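Long-range contacts in molinate hydrolase (PDB 4UB9), which hydrolyses the thiocarbamate pesticide molinate, binds zinc, and belongs to a family generally assigned to hydrolysis of non-peptide carbon-nitrogen bonds: residues A[238-243]-A[278-283]; A[143-148]-A[171-176]; A[227-232]-A[272-277]; A[297-302]-A[428-433]. All coordinates share one frame; numbering follows the deposited sequence.

Interaction 1. Residues A[238-243]-A[278-283]; sequences FCKIAV and PLLTHT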
loop_
_atom_site.group_PDB
_atom_site.type_symbol
_atom_site.label_atom_id
_atom_site.label_comp_id
_atom_site.label_asym_id
_atom_site.label_seq_id
_atom_site.Cartn_x
_atom_site.Cartn_y
_atom_site.Cartn_z
ATOM N N PHE A 238 29.349 -24.775 1.999
ATOM C CA PHE A 238 29.274 -24.497 0.564
ATOM C C PHE A 238 28.837 -23.059 0.395
ATOM O O PHE A 238 28.599 -22.369 1.391
ATOM C CB PHE A 238 28.347 -25.458 -0.162
ATOM C CG PHE A 238 27.021 -25.630 0.490
ATOM C CD1 PHE A 238 26.024 -24.745 0.233
ATOM C CD2 PHE A 238 26.756 -26.700 1.342
ATOM C CE1 PHE A 238 24.757 -24.906 0.778
ATOM C CE2 PHE A 238 25.507 -26.859 1.908
ATOM C CZ PHE A 238 24.506 -25.961 1.628
ATOM N N CYS A 239 28.792 -22.574 -0.854
ATOM C CA CYS A 239 28.475 -21.163 -1.071
ATOM C C CYS A 239 27.505 -21.023 -2.174
ATOM O O CYS A 239 27.705 -21.579 -3.266
ATOM C CB CYS A 239 29.743 -20.386 -1.408
ATOM S SG CYS A 239 29.443 -18.634 -1.670
ATOM N N LYS A 240 26.473 -20.232 -1.934
ATOM C CA LYS A 240 25.416 -20.077 -2.948
ATOM C C LYS A 240 25.394 -18.628 -3.392
ATOM O O LYS A 240 25.327 -17.722 -2.562
ATOM C CB LYS A 240 24.032 -20.487 -2.421
ATOM C CG LYS A 240 22.944 -20.384 -3.482
ATOM C CD LYS A 240 21.697 -21.201 -3.192
ATOM C CE LYS A 240 20.543 -20.417 -2.622
ATOM N NZ LYS A 240 19.201 -20.914 -3.070
ATOM N N ILE A 241 25.439 -18.432 -4.697
ATOM C CA ILE A 241 25.550 -17.113 -5.258
ATOM C C ILE A 241 24.237 -16.759 -5.935
ATOM O O ILE A 241 23.735 -17.504 -6.753
ATOM C CB ILE A 241 26.610 -17.011 -6.390
ATOM C CG1 ILE A 241 27.996 -17.488 -5.995
ATOM C CG2 ILE A 241 26.696 -15.572 -6.909
ATOM C CD1 ILE A 241 28.505 -16.822 -4.772
ATOM N N ALA A 242 23.766 -15.554 -5.682
ATOM C CA ALA A 242 22.617 -15.016 -6.413
ATOM C C ALA A 242 23.008 -14.538 -7.790
ATOM O O ALA A 242 23.283 -13.376 -7.971
ATOM C CB ALA A 242 21.995 -13.856 -5.664
ATOM N N VAL A 243 23.049 -15.453 -8.742
ATOM C CA VAL A 243 23.447 -15.115 -10.092
ATOM C C VAL A 243 22.415 -14.167 -10.685
ATOM O O VAL A 243 22.761 -13.143 -11.279
ATOM C CB VAL A 243 23.515 -16.360 -10.967
ATOM C CG1 VAL A 243 23.684 -15.981 -12.435
ATOM C CG2 VAL A 243 24.627 -17.240 -10.494
ATOM N N PRO A 278 31.852 -26.493 -2.282
ATOM C CA PRO A 278 31.044 -26.531 -3.495
ATOM C C PRO A 278 30.357 -25.212 -3.762
ATOM O O PRO A 278 30.084 -24.424 -2.843
ATOM C CB PRO A 278 29.986 -27.565 -3.177
ATOM C CG PRO A 278 30.628 -28.437 -2.181
ATOM C CD PRO A 278 31.456 -27.535 -1.327
ATOM N N LEU A 279 30.117 -24.997 -5.031
ATOM C CA LEU A 279 29.534 -23.761 -5.528
ATOM C C LEU A 279 28.111 -24.003 -5.979
ATOM O O LEU A 279 27.875 -24.843 -6.870
ATOM C CB LEU A 279 30.317 -23.252 -6.736
ATOM C CG LEU A 279 29.624 -22.155 -7.547
ATOM C CD1 LEU A 279 29.624 -20.849 -6.764
ATOM C CD2 LEU A 279 30.322 -21.960 -8.883
ATOM N N LEU A 280 27.186 -23.249 -5.380
ATOM C CA LEU A 280 25.776 -23.282 -5.750
ATOM C C LEU A 280 25.347 -22.002 -6.392
ATOM O O LEU A 280 25.900 -20.962 -6.122
ATOM C CB LEU A 280 24.879 -23.508 -4.535
ATOM C CG LEU A 280 24.584 -24.966 -4.137
ATOM C CD1 LEU A 280 25.865 -25.699 -3.789
ATOM C CD2 LEU A 280 23.713 -24.952 -2.924
ATOM N N THR A 281 24.333 -22.078 -7.232
ATOM C CA THR A 281 23.782 -20.924 -7.899
ATOM C C THR A 281 22.284 -20.806 -7.698
ATOM O O THR A 281 21.595 -21.774 -7.552
ATOM C CB THR A 281 24.065 -20.946 -9.408
ATOM O OG1 THR A 281 23.562 -22.144 -9.969
ATOM C CG2 THR A 281 25.536 -20.872 -9.679
ATOM N N HIS A 282 21.803 -19.583 -7.671
ATOM C CA HIS A 282 20.401 -19.299 -7.711
ATOM C C HIS A 282 20.161 -18.625 -9.048
ATOM O O HIS A 282 20.771 -17.630 -9.344
ATOM C CB HIS A 282 20.046 -18.410 -6.530
ATOM C CG HIS A 282 18.813 -17.591 -6.718
ATOM N ND1 HIS A 282 17.590 -17.970 -6.231
ATOM C CD2 HIS A 282 18.623 -16.394 -7.308
ATOM C CE1 HIS A 282 16.696 -17.055 -6.531
ATOM N NE2 HIS A 282 17.297 -16.087 -7.185
ATOM N N THR A 283 19.301 -19.198 -9.873
ATOM C CA THR A 283 19.042 -18.657 -11.210
ATOM C C THR A 283 17.575 -18.615 -11.537
ATOM O O THR A 283 16.834 -19.464 -11.147
ATOM C CB THR A 283 19.814 -19.374 -12.348
ATOM O OG1 THR A 283 19.400 -20.737 -12.453
ATOM C CG2 THR A 283 21.287 -19.317 -12.113
#

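Interaction 2. Residues A[143-148]-A[171-176]; sequences DTWNAL and AGTLIG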
loop_
_atom_site.group_PDB
_atom_site.type_symbol
_atom_site.label_atom_id
_atom_site.label_comp_id
_atom_site.label_asym_id
_atom_site.label_seq_id
_atom_site.Cartn_x
_atom_site.Cartn_y
_atom_site.Cartn_z
ATOM N N ASP A 143 21.141 -26.909 3.983
ATOM C CA ASP A 143 20.480 -25.621 4.174
ATOM C C ASP A 143 21.162 -24.520 3.355
ATOM O O ASP A 143 22.304 -24.167 3.560
ATOM C CB ASP A 143 20.436 -25.239 5.643
ATOM C CG ASP A 143 19.706 -23.911 5.889
ATOM O OD1 ASP A 143 20.000 -22.899 5.179
ATOM O OD2 ASP A 143 18.870 -23.854 6.823
ATOM N N THR A 144 20.376 -23.954 2.484
ATOM C CA THR A 144 20.837 -23.145 1.357
ATOM C C THR A 144 20.653 -21.627 1.590
ATOM O O THR A 144 21.116 -20.784 0.828
ATOM C CB THR A 144 20.029 -23.692 0.173
ATOM O OG1 THR A 144 20.824 -24.653 -0.542
ATOM C CG2 THR A 144 19.527 -22.710 -0.675
ATOM N N TRP A 145 19.966 -21.303 2.672
ATOM C CA TRP A 145 19.738 -19.932 3.092
ATOM C C TRP A 145 19.212 -19.891 4.520
ATOM O O TRP A 145 18.154 -20.430 4.845
ATOM C CB TRP A 145 18.741 -19.170 2.208
ATOM C CG TRP A 145 18.557 -17.705 2.665
ATOM C CD1 TRP A 145 19.395 -16.667 2.414
ATOM C CD2 TRP A 145 17.510 -17.178 3.456
ATOM N NE1 TRP A 145 18.930 -15.523 2.986
ATOM C CE2 TRP A 145 17.758 -15.804 3.617
ATOM C CE3 TRP A 145 16.371 -17.725 4.022
ATOM C CZ2 TRP A 145 16.911 -14.971 4.329
ATOM C CZ3 TRP A 145 15.535 -16.912 4.731
ATOM C CH2 TRP A 145 15.812 -15.545 4.887
ATOM N N ASN A 146 19.968 -19.216 5.353
ATOM C CA ASN A 146 19.690 -19.146 6.756
ATOM C C ASN A 146 20.568 -18.066 7.342
ATOM O O ASN A 146 21.424 -17.522 6.647
ATOM C CB ASN A 146 19.994 -20.485 7.408
ATOM C CG ASN A 146 19.158 -20.732 8.652
ATOM O OD1 ASN A 146 18.923 -19.832 9.461
ATOM N ND2 ASN A 146 18.703 -21.964 8.809
ATOM N N ALA A 147 20.365 -17.784 8.620
ATOM C CA ALA A 147 21.238 -16.881 9.365
ATOM C C ALA A 147 22.458 -17.619 9.889
ATOM O O ALA A 147 22.344 -18.610 10.616
ATOM C CB ALA A 147 20.503 -16.249 10.507
ATOM N N LEU A 148 23.631 -17.094 9.543
ATOM C CA LEU A 148 24.875 -17.759 9.816
ATOM C C LEU A 148 25.072 -18.138 11.269
ATOM O O LEU A 148 25.419 -19.266 11.577
ATOM C CB LEU A 148 26.054 -16.918 9.330
ATOM C CG LEU A 148 27.425 -17.604 9.415
ATOM C CD1 LEU A 148 27.513 -18.892 8.600
ATOM C CD2 LEU A 148 28.486 -16.645 8.939
ATOM N N ALA A 171 25.091 -23.124 3.630
ATOM C CA ALA A 171 25.686 -22.020 2.863
ATOM C C ALA A 171 25.838 -20.756 3.658
ATOM O O ALA A 171 26.611 -19.875 3.291
ATOM C CB ALA A 171 24.819 -21.682 1.662
ATOM N N GLY A 172 25.007 -20.615 4.670
ATOM C CA GLY A 172 24.779 -19.321 5.340
ATOM C C GLY A 172 23.806 -18.518 4.499
ATOM O O GLY A 172 22.697 -18.965 4.194
ATOM N N THR A 173 24.250 -17.366 4.030
ATOM C CA THR A 173 23.374 -16.517 3.196
ATOM C C THR A 173 23.579 -16.758 1.708
ATOM O O THR A 173 24.405 -17.539 1.284
ATOM C CB THR A 173 23.550 -15.035 3.505
ATOM O OG1 THR A 173 22.495 -14.288 2.900
ATOM C CG2 THR A 173 24.890 -14.520 3.003
ATOM N N LEU A 174 22.744 -16.116 0.936
ATOM C CA LEU A 174 22.842 -16.098 -0.509
ATOM C C LEU A 174 23.601 -14.833 -0.878
ATOM O O LEU A 174 23.147 -13.702 -0.600
ATOM C CB LEU A 174 21.480 -15.928 -1.135
ATOM C CG LEU A 174 21.030 -16.850 -2.227
ATOM C CD1 LEU A 174 19.839 -17.608 -1.649
ATOM C CD2 LEU A 174 20.553 -16.059 -3.402
ATOM N N ILE A 175 24.741 -15.025 -1.498
ATOM C CA ILE A 175 25.607 -13.916 -1.748
ATOM C C ILE A 175 24.910 -12.980 -2.728
ATOM O O ILE A 175 24.639 -13.349 -3.867
ATOM C CB ILE A 175 26.954 -14.356 -2.326
ATOM C CG1 ILE A 175 27.655 -15.377 -1.425
ATOM C CG2 ILE A 175 27.841 -13.146 -2.567
ATOM C CD1 ILE A 175 27.873 -14.926 -0.012
ATOM N N GLY A 176 24.725 -11.733 -2.278
ATOM C CA GLY A 176 24.165 -10.675 -3.112
ATOM C C GLY A 176 22.668 -10.492 -2.974
ATOM O O GLY A 176 22.055 -9.735 -3.715
HETATM O O HOH W 1 22.411 -21.749 5.253
#

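Interaction 3. Residues A[227-232]-A[272-277]; sequences LIREYL and VRRAGV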
loop_
_atom_site.group_PDB
_atom_site.type_symbol
_atom_site.label_atom_id
_atom_site.label_comp_id
_atom_site.label_asym_id
_atom_site.label_seq_id
_atom_site.Cartn_x
_atom_site.Cartn_y
_atom_site.Cartn_z
ATOM N N LEU A 227 35.892 -9.376 0.656
ATOM C CA LEU A 227 34.617 -9.582 1.391
ATOM C C LEU A 227 34.129 -11.021 1.255
ATOM O O LEU A 227 33.816 -11.676 2.252
ATOM C CB LEU A 227 33.550 -8.629 0.927
ATOM C CG LEU A 227 33.853 -7.151 1.240
ATOM C CD1 LEU A 227 32.757 -6.265 0.648
ATOM C CD2 LEU A 227 33.965 -6.882 2.727
ATOM N N ILE A 228 34.134 -11.522 0.028
ATOM C CA ILE A 228 33.759 -12.918 -0.205
ATOM C C ILE A 228 34.752 -13.891 0.413
ATOM O O ILE A 228 34.375 -14.891 1.011
ATOM C CB ILE A 228 33.546 -13.281 -1.674
ATOM C CG1 ILE A 228 33.130 -14.748 -1.807
ATOM C CG2 ILE A 228 34.798 -13.051 -2.516
ATOM C CD1 ILE A 228 31.779 -15.063 -1.206
ATOM N N ARG A 229 36.033 -13.578 0.332
ATOM C CA ARG A 229 37.028 -14.424 0.956
ATOM C C ARG A 229 36.852 -14.520 2.459
ATOM O O ARG A 229 36.880 -15.595 3.043
ATOM C CB ARG A 229 38.425 -13.925 0.666
ATOM C CG ARG A 229 39.445 -14.858 1.255
ATOM C CD ARG A 229 40.769 -14.622 0.570
ATOM N NE ARG A 229 41.742 -15.599 1.004
ATOM C CZ ARG A 229 43.007 -15.629 0.605
ATOM N NH1 ARG A 229 43.466 -14.738 -0.274
ATOM N NH2 ARG A 229 43.816 -16.574 1.081
ATOM N N GLU A 230 36.671 -13.381 3.077
ATOM C CA GLU A 230 36.432 -13.330 4.514
ATOM C C GLU A 230 35.162 -14.106 4.943
ATOM O O GLU A 230 35.146 -14.805 5.979
ATOM C CB GLU A 230 36.327 -11.865 4.933
ATOM C CG GLU A 230 35.724 -11.632 6.311
ATOM C CD GLU A 230 35.509 -10.155 6.625
ATOM O OE1 GLU A 230 35.012 -9.370 5.767
ATOM O OE2 GLU A 230 35.841 -9.771 7.764
ATOM N N TYR A 231 34.111 -13.930 4.143
ATOM C CA TYR A 231 32.853 -14.631 4.371
ATOM C C TYR A 231 33.090 -16.139 4.376
ATOM O O TYR A 231 32.727 -16.816 5.296
ATOM C CB TYR A 231 31.815 -14.276 3.303
ATOM C CG TYR A 231 30.555 -15.082 3.482
ATOM C CD1 TYR A 231 29.642 -14.765 4.502
ATOM C CD2 TYR A 231 30.301 -16.198 2.699
ATOM C CE1 TYR A 231 28.500 -15.504 4.673
ATOM C CE2 TYR A 231 29.158 -16.945 2.858
ATOM C CZ TYR A 231 28.271 -16.608 3.855
ATOM O OH TYR A 231 27.125 -17.347 4.058
ATOM N N LEU A 232 33.770 -16.627 3.345
ATOM C CA LEU A 232 34.058 -18.035 3.223
ATOM C C LEU A 232 34.882 -18.530 4.405
ATOM O O LEU A 232 34.713 -19.650 4.852
ATOM C CB LEU A 232 34.758 -18.352 1.904
ATOM C CG LEU A 232 33.862 -18.119 0.681
ATOM C CD1 LEU A 232 34.661 -18.158 -0.603
ATOM C CD2 LEU A 232 32.750 -19.141 0.585
ATOM N N VAL A 272 35.446 -18.990 -4.220
ATOM C CA VAL A 272 34.759 -20.180 -3.742
ATOM C C VAL A 272 35.606 -21.378 -4.075
ATOM O O VAL A 272 35.824 -22.248 -3.221
ATOM C CB VAL A 272 33.367 -20.335 -4.373
ATOM C CG1 VAL A 272 32.796 -21.689 -4.061
ATOM C CG2 VAL A 272 32.416 -19.253 -3.846
ATOM N N ARG A 273 36.083 -21.419 -5.319
ATOM C CA ARG A 273 36.999 -22.497 -5.777
ATOM C C ARG A 273 38.237 -22.539 -4.900
ATOM O O ARG A 273 38.573 -23.577 -4.338
ATOM C CB ARG A 273 37.450 -22.268 -7.181
ATOM C CG ARG A 273 36.572 -22.838 -8.275
ATOM C CD ARG A 273 35.238 -23.374 -7.823
ATOM N NE ARG A 273 34.337 -23.520 -8.964
ATOM C CZ ARG A 273 33.375 -24.431 -9.053
ATOM N NH1 ARG A 273 33.179 -25.304 -8.075
ATOM N NH2 ARG A 273 32.612 -24.481 -10.131
ATOM N N ARG A 274 38.836 -21.378 -4.686
ATOM C CA ARG A 274 40.005 -21.267 -3.804
ATOM C C ARG A 274 39.697 -21.869 -2.436
ATOM O O ARG A 274 40.520 -22.561 -1.842
ATOM C CB ARG A 274 40.460 -19.811 -3.685
ATOM C CG ARG A 274 41.598 -19.554 -2.681
ATOM C CD ARG A 274 41.872 -18.080 -2.280
ATOM N NE ARG A 274 43.180 -17.644 -2.780
ATOM C CZ ARG A 274 43.357 -16.943 -3.897
ATOM N NH1 ARG A 274 42.322 -16.572 -4.637
ATOM N NH2 ARG A 274 44.589 -16.609 -4.303
ATOM N N ALA A 275 38.521 -21.560 -1.889
ATOM C CA ALA A 275 38.185 -22.057 -0.536
ATOM C C ALA A 275 37.927 -23.563 -0.551
ATOM O O ALA A 275 37.760 -24.173 0.482
ATOM C CB ALA A 275 36.990 -21.291 0.049
ATOM N N GLY A 276 37.741 -24.108 -1.737
ATOM C CA GLY A 276 37.544 -25.549 -1.910
ATOM C C GLY A 276 36.196 -26.115 -1.432
ATOM O O GLY A 276 36.134 -27.240 -0.996
ATOM N N VAL A 277 35.147 -25.308 -1.456
ATOM C CA VAL A 277 33.809 -25.757 -1.065
ATOM C C VAL A 277 32.930 -25.723 -2.285
ATOM O O VAL A 277 33.218 -25.012 -3.230
ATOM C CB VAL A 277 33.167 -24.888 0.043
ATOM C CG1 VAL A 277 34.052 -24.860 1.282
ATOM C CG2 VAL A 277 32.877 -23.468 -0.439
#

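Interaction 4. Residues A[297-302]-A[428-433]; sequences ADLMIH and KAYRKF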
loop_
_atom_site.group_PDB
_atom_site.type_symbol
_atom_site.label_atom_id
_atom_site.label_comp_id
_atom_site.label_asym_id
_atom_site.label_seq_id
_atom_site.Cartn_x
_atom_site.Cartn_y
_atom_site.Cartn_z
ATOM N N ALA A 297 28.963 -24.973 -12.128
ATOM C CA ALA A 297 28.367 -25.005 -10.788
ATOM C C ALA A 297 28.210 -26.437 -10.312
ATOM O O ALA A 297 27.830 -27.312 -11.071
ATOM C CB ALA A 297 27.026 -24.337 -10.806
ATOM N N ASP A 298 28.524 -26.664 -9.060
ATOM C CA ASP A 298 28.346 -27.985 -8.443
ATOM C C ASP A 298 26.871 -28.347 -8.306
ATOM O O ASP A 298 26.495 -29.499 -8.403
ATOM C CB ASP A 298 29.008 -28.019 -7.061
ATOM C CG ASP A 298 30.522 -27.924 -7.157
ATOM O OD1 ASP A 298 31.126 -28.962 -7.407
ATOM O OD2 ASP A 298 31.090 -26.821 -7.059
ATOM N N LEU A 299 26.055 -27.351 -8.014
ATOM C CA LEU A 299 24.636 -27.566 -7.931
ATOM C C LEU A 299 23.893 -26.292 -8.280
ATOM O O LEU A 299 24.115 -25.246 -7.697
ATOM C CB LEU A 299 24.237 -28.081 -6.545
ATOM C CG LEU A 299 22.737 -28.391 -6.402
ATOM C CD1 LEU A 299 22.309 -29.513 -7.332
ATOM C CD2 LEU A 299 22.428 -28.759 -4.968
ATOM N N MET A 300 22.945 -26.432 -9.189
ATOM C CA MET A 300 22.122 -25.329 -9.639
ATOM C C MET A 300 20.697 -25.408 -9.054
ATOM O O MET A 300 19.877 -26.240 -9.449
ATOM C CB MET A 300 22.110 -25.326 -11.165
ATOM C CG MET A 300 23.501 -25.011 -11.693
ATOM S SD MET A 300 23.644 -25.119 -13.471
ATOM C CE MET A 300 23.456 -26.890 -13.653
ATOM N N ILE A 301 20.404 -24.499 -8.137
ATOM C CA ILE A 301 19.118 -24.474 -7.447
ATOM C C ILE A 301 18.003 -23.942 -8.357
ATOM O O ILE A 301 18.178 -22.976 -9.104
ATOM C CB ILE A 301 19.184 -23.677 -6.162
ATOM C CG1 ILE A 301 20.323 -24.170 -5.282
ATOM C CG2 ILE A 301 17.882 -23.755 -5.390
ATOM C CD1 ILE A 301 20.198 -25.599 -4.794
ATOM N N HIS A 302 16.882 -24.632 -8.304
ATOM C CA HIS A 302 15.682 -24.395 -9.157
ATOM C C HIS A 302 16.032 -24.044 -10.584
ATOM O O HIS A 302 15.668 -23.015 -11.117
ATOM C CB HIS A 302 14.601 -23.501 -8.532
ATOM C CG HIS A 302 15.094 -22.219 -7.965
ATOM N ND1 HIS A 302 15.629 -21.213 -8.740
ATOM C CD2 HIS A 302 15.036 -21.731 -6.703
ATOM C CE1 HIS A 302 15.946 -20.188 -7.968
ATOM N NE2 HIS A 302 15.594 -20.472 -6.729
ATOM N N LYS A 428 26.457 -36.500 -3.885
ATOM C CA LYS A 428 27.488 -36.336 -4.908
ATOM C C LYS A 428 27.699 -34.867 -5.265
ATOM O O LYS A 428 28.813 -34.376 -5.252
ATOM C CB LYS A 428 27.138 -37.106 -6.182
ATOM C CG LYS A 428 27.149 -38.625 -6.041
ATOM C CD LYS A 428 27.612 -39.278 -7.335
ATOM C CE LYS A 428 27.597 -40.790 -7.272
ATOM N NZ LYS A 428 26.226 -41.208 -7.585
ATOM N N ALA A 429 26.603 -34.174 -5.532
ATOM C CA ALA A 429 26.654 -32.767 -5.857
ATOM C C ALA A 429 27.426 -31.959 -4.822
ATOM O O ALA A 429 28.211 -31.057 -5.164
ATOM C CB ALA A 429 25.268 -32.180 -6.008
ATOM N N TYR A 430 27.189 -32.288 -3.568
ATOM C CA TYR A 430 27.789 -31.574 -2.441
ATOM C C TYR A 430 29.142 -32.175 -2.010
ATOM O O TYR A 430 29.765 -31.748 -1.029
ATOM C CB TYR A 430 26.820 -31.523 -1.276
ATOM C CG TYR A 430 25.656 -30.527 -1.375
ATOM C CD1 TYR A 430 25.847 -29.177 -1.111
ATOM C CD2 TYR A 430 24.363 -30.944 -1.662
ATOM C CE1 TYR A 430 24.803 -28.272 -1.185
ATOM C CE2 TYR A 430 23.306 -30.037 -1.747
ATOM C CZ TYR A 430 23.520 -28.706 -1.486
ATOM O OH TYR A 430 22.490 -27.817 -1.528
ATOM N N ARG A 431 29.578 -33.183 -2.756
ATOM C CA ARG A 431 30.909 -33.844 -2.534
ATOM C C ARG A 431 30.987 -34.484 -1.149
ATOM O O ARG A 431 31.955 -34.341 -0.436
ATOM C CB ARG A 431 32.061 -32.864 -2.842
ATOM C CG ARG A 431 31.929 -32.310 -4.275
ATOM C CD ARG A 431 33.205 -31.796 -4.923
ATOM N NE ARG A 431 33.799 -30.702 -4.147
ATOM C CZ ARG A 431 33.873 -29.407 -4.499
ATOM N NH1 ARG A 431 33.405 -28.953 -5.667
ATOM N NH2 ARG A 431 34.424 -28.550 -3.642
ATOM N N LYS A 432 29.896 -35.153 -0.784
ATOM C CA LYS A 432 29.790 -35.861 0.479
ATOM C C LYS A 432 29.510 -37.328 0.253
ATOM O O LYS A 432 29.261 -38.052 1.209
ATOM C CB LYS A 432 28.655 -35.336 1.327
ATOM C CG LYS A 432 28.779 -33.884 1.750
ATOM C CD LYS A 432 29.826 -33.732 2.810
ATOM C CE LYS A 432 29.905 -32.284 3.184
ATOM N NZ LYS A 432 30.918 -32.143 4.250
ATOM N N PHE A 433 29.606 -37.779 -0.978
ATOM C CA PHE A 433 29.252 -39.172 -1.307
ATOM C C PHE A 433 30.223 -40.210 -0.738
ATOM O O PHE A 433 29.876 -41.364 -0.582
ATOM C CB PHE A 433 29.107 -39.370 -2.810
ATOM C CG PHE A 433 28.398 -40.644 -3.184
ATOM C CD1 PHE A 433 27.130 -40.925 -2.699
ATOM C CD2 PHE A 433 29.025 -41.594 -4.023
ATOM C CE1 PHE A 433 26.486 -42.112 -3.044
ATOM C CE2 PHE A 433 28.377 -42.768 -4.391
ATOM C CZ PHE A 433 27.121 -43.047 -3.879
#

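Interaction 1. Residues A[238-243]-A[278-283]
Strands 239-242 and 279-282 run in the same direction, and the axes of these short segments come within 4.4 Å at 29°. The backbone hydrogen bonds alternate from strand to strand: C239 N gives to P278 O, L280 N to C239 O, I241 N to L280 O and H282 N to I241 O. L280 N to C239 O is the shortest at 2.7 Å and lies in the carbonyl plane. I241 N reaches L280 O from above the carbonyl plane. K240 CA adds a CA-H...O contact to L280 O at 3.3 Å. Past H282 a weak, bent hydrogen bond links V243 N to H282 O.

K240, L280 and H282 share one face. K240 CG is anti to the backbone N (chi1 -178°), so CB and CG of K240 cross CB of L280. L280 CD2 meets CE1 of the F238 ring at 3.8 Å. On the face of C239 and I241, CG1 of I241 touches CD1 of L279 at 3.8 Å. The imidazole of H282 binds zinc through ND1, and its NE2 is hydrogen-bonded to D245 O. Adjacent parallel strands joined through helix 262-275, with a metal histidine at a strand's C-terminal end, are typical of the amidohydrolase TIM barrel.

Interaction 2. Residues A[143-148]-A[171-176]
The tight part of this contact is backbone to backbone and lies around G172. A171 N donates to D143 O at 3.0 Å, nearly along the C=O axis. N146 N donates to G172 O at 3.0 Å, from above the carbonyl plane. W145 CA adds a CA-H...O contact to G172 O at 3.3 Å. G172 has positive phi and no side chain, and L148 CD1 packs near its CA.

D143 holds 143-148 in shape. Its OD1 takes W145 N on the anti lone pair, which makes an Asx turn. Its OD2 receives N146 ND2 at 2.7 Å, from above the carboxylate plane, and also accepts a hydrogen bond from L100 N. N146 OD1 in turn accepts from the backbone N of A147, the N-cap residue of helix 148-159. A water joins the segments: it donates to D143 OD1 at 2.7 Å and accepts from G172 N at 2.9 Å.

The looser side is the indole of W145. Its edge faces L174 N, with CD1 of W145 3.7 Å from that nitrogen. The T173 side chain crosses the indole obliquely, with OG1 near NE1 of W145, and L174 CB gives only light apolar contact. F208 stacks on the indole.

Strand 138-143 leads into this loop, and helix 148-159 follows it. Y231 of helix 221-232 bonds A171 O and T173 N, while strand 174-175 pairs with strand 239-242.

Interaction 3. Residues A[227-232]-A[272-277]
L232 makes most of the apolar contact between these two helix ends. Its CG is anti to the carbonyl carbon (chi1 -67°). CD1 of L232 lies 3.7 Å from CA of V272. The same CD1 is 4.0 Å from CB of A275, and CD2 of L232 reaches CG2 of V277 at 4.4 Å. No hydrogen bond crosses the contact.

Nearer the surface, R229 meets R274. R274 NE sits over one face of the R229 guanidinium, offset toward its rim, 3.8 Å from R229 NH1. The two guanidinium planes are 27° apart. Like charges would repel here, and nearby acids probably offset this: R274 NH1 forms a salt bridge with E271, and R229 NE has a long, weak ion pair with E233.

Further out, helix 262-275 closes in a Schellman motif, with G276, at positive phi, the first residue past it. Its N bonds R273 O and, weakly, V272 O. The turn leads V277 back toward L232. I228 extends the helix packing to L268 and also touches I175 of the inner sheet. Each helix leads into a parallel strand, 239-242 or 279-282. Such side-by-side helices belong to the outer layer of a TIM barrel.

Interaction 4. Residues A[297-302]-A[428-433]
This contact joins barrel strand 299-301 of the TIM-barrel fold to the C-terminal end of helix 424-429. The helix stops in a Schellman motif at R431, which has positive phi (62°) and whose N bonds K428 O at 2.9 Å. That turn brings Y430 and R431 to different parts of the strand segment.

The polar part is a salt bridge. R431 NH1 lies 2.9 Å from D298 OD1, which meets the guanidinium at its edge. The hydrogen bond within it is weak, with a bent angle of 119° at the proton. The carboxylate and guanidinium planes are 72° apart, so the two groups do not pair flat. The stronger partners of D298 are on its other oxygen: OD2 forms a salt bridge with R273 and accepts a bond from L279 N. Two arginines and a backbone N-H would favour the ionised form of D298.

Side-chain carbons also meet backbone oxygens. D298 CB stands 3.7 Å from A429 O, and CB of A429 lies 3.8 Å from D298 O.

The apolar part centres on L299, whose CG is anti to its backbone N. Its two methyls divide the work. CD1 of L299 touches CB of A429 at 4.2 Å, while CD2 turns to Y430. The Y430 ring is stacked on F142, and its hydroxyl is hydrogen-bonded to G96 O. Across the contact, CE2, CZ and OH of Y430 all stand 3.6 Å from CD2 of L299.

In the fold
Interaction 2 closes first along the chain, bringing 171-176 back to 143-148 across helix 148-159 and strand 167-170. Interaction 3 opens next at 227-232, and interaction 1 opens at 238-243 before 3 closes. They therefore cross: 272-277 closes the helix contact and 278-283 then closes the strand pair. Interaction 4 opens last, at 297-302, and spans 125 residues to reach 428-433. None nests within another. Strands 174-175, 239-242, 279-282 and 299-301 lie in that order in one parallel sheet, so interactions 2, 1 and 4 are linked through it. Interaction 3 joins helices 221-232 and 262-275, which pack against that sheet. H282 and H302, from interactions 1 and 4, bind the same zinc.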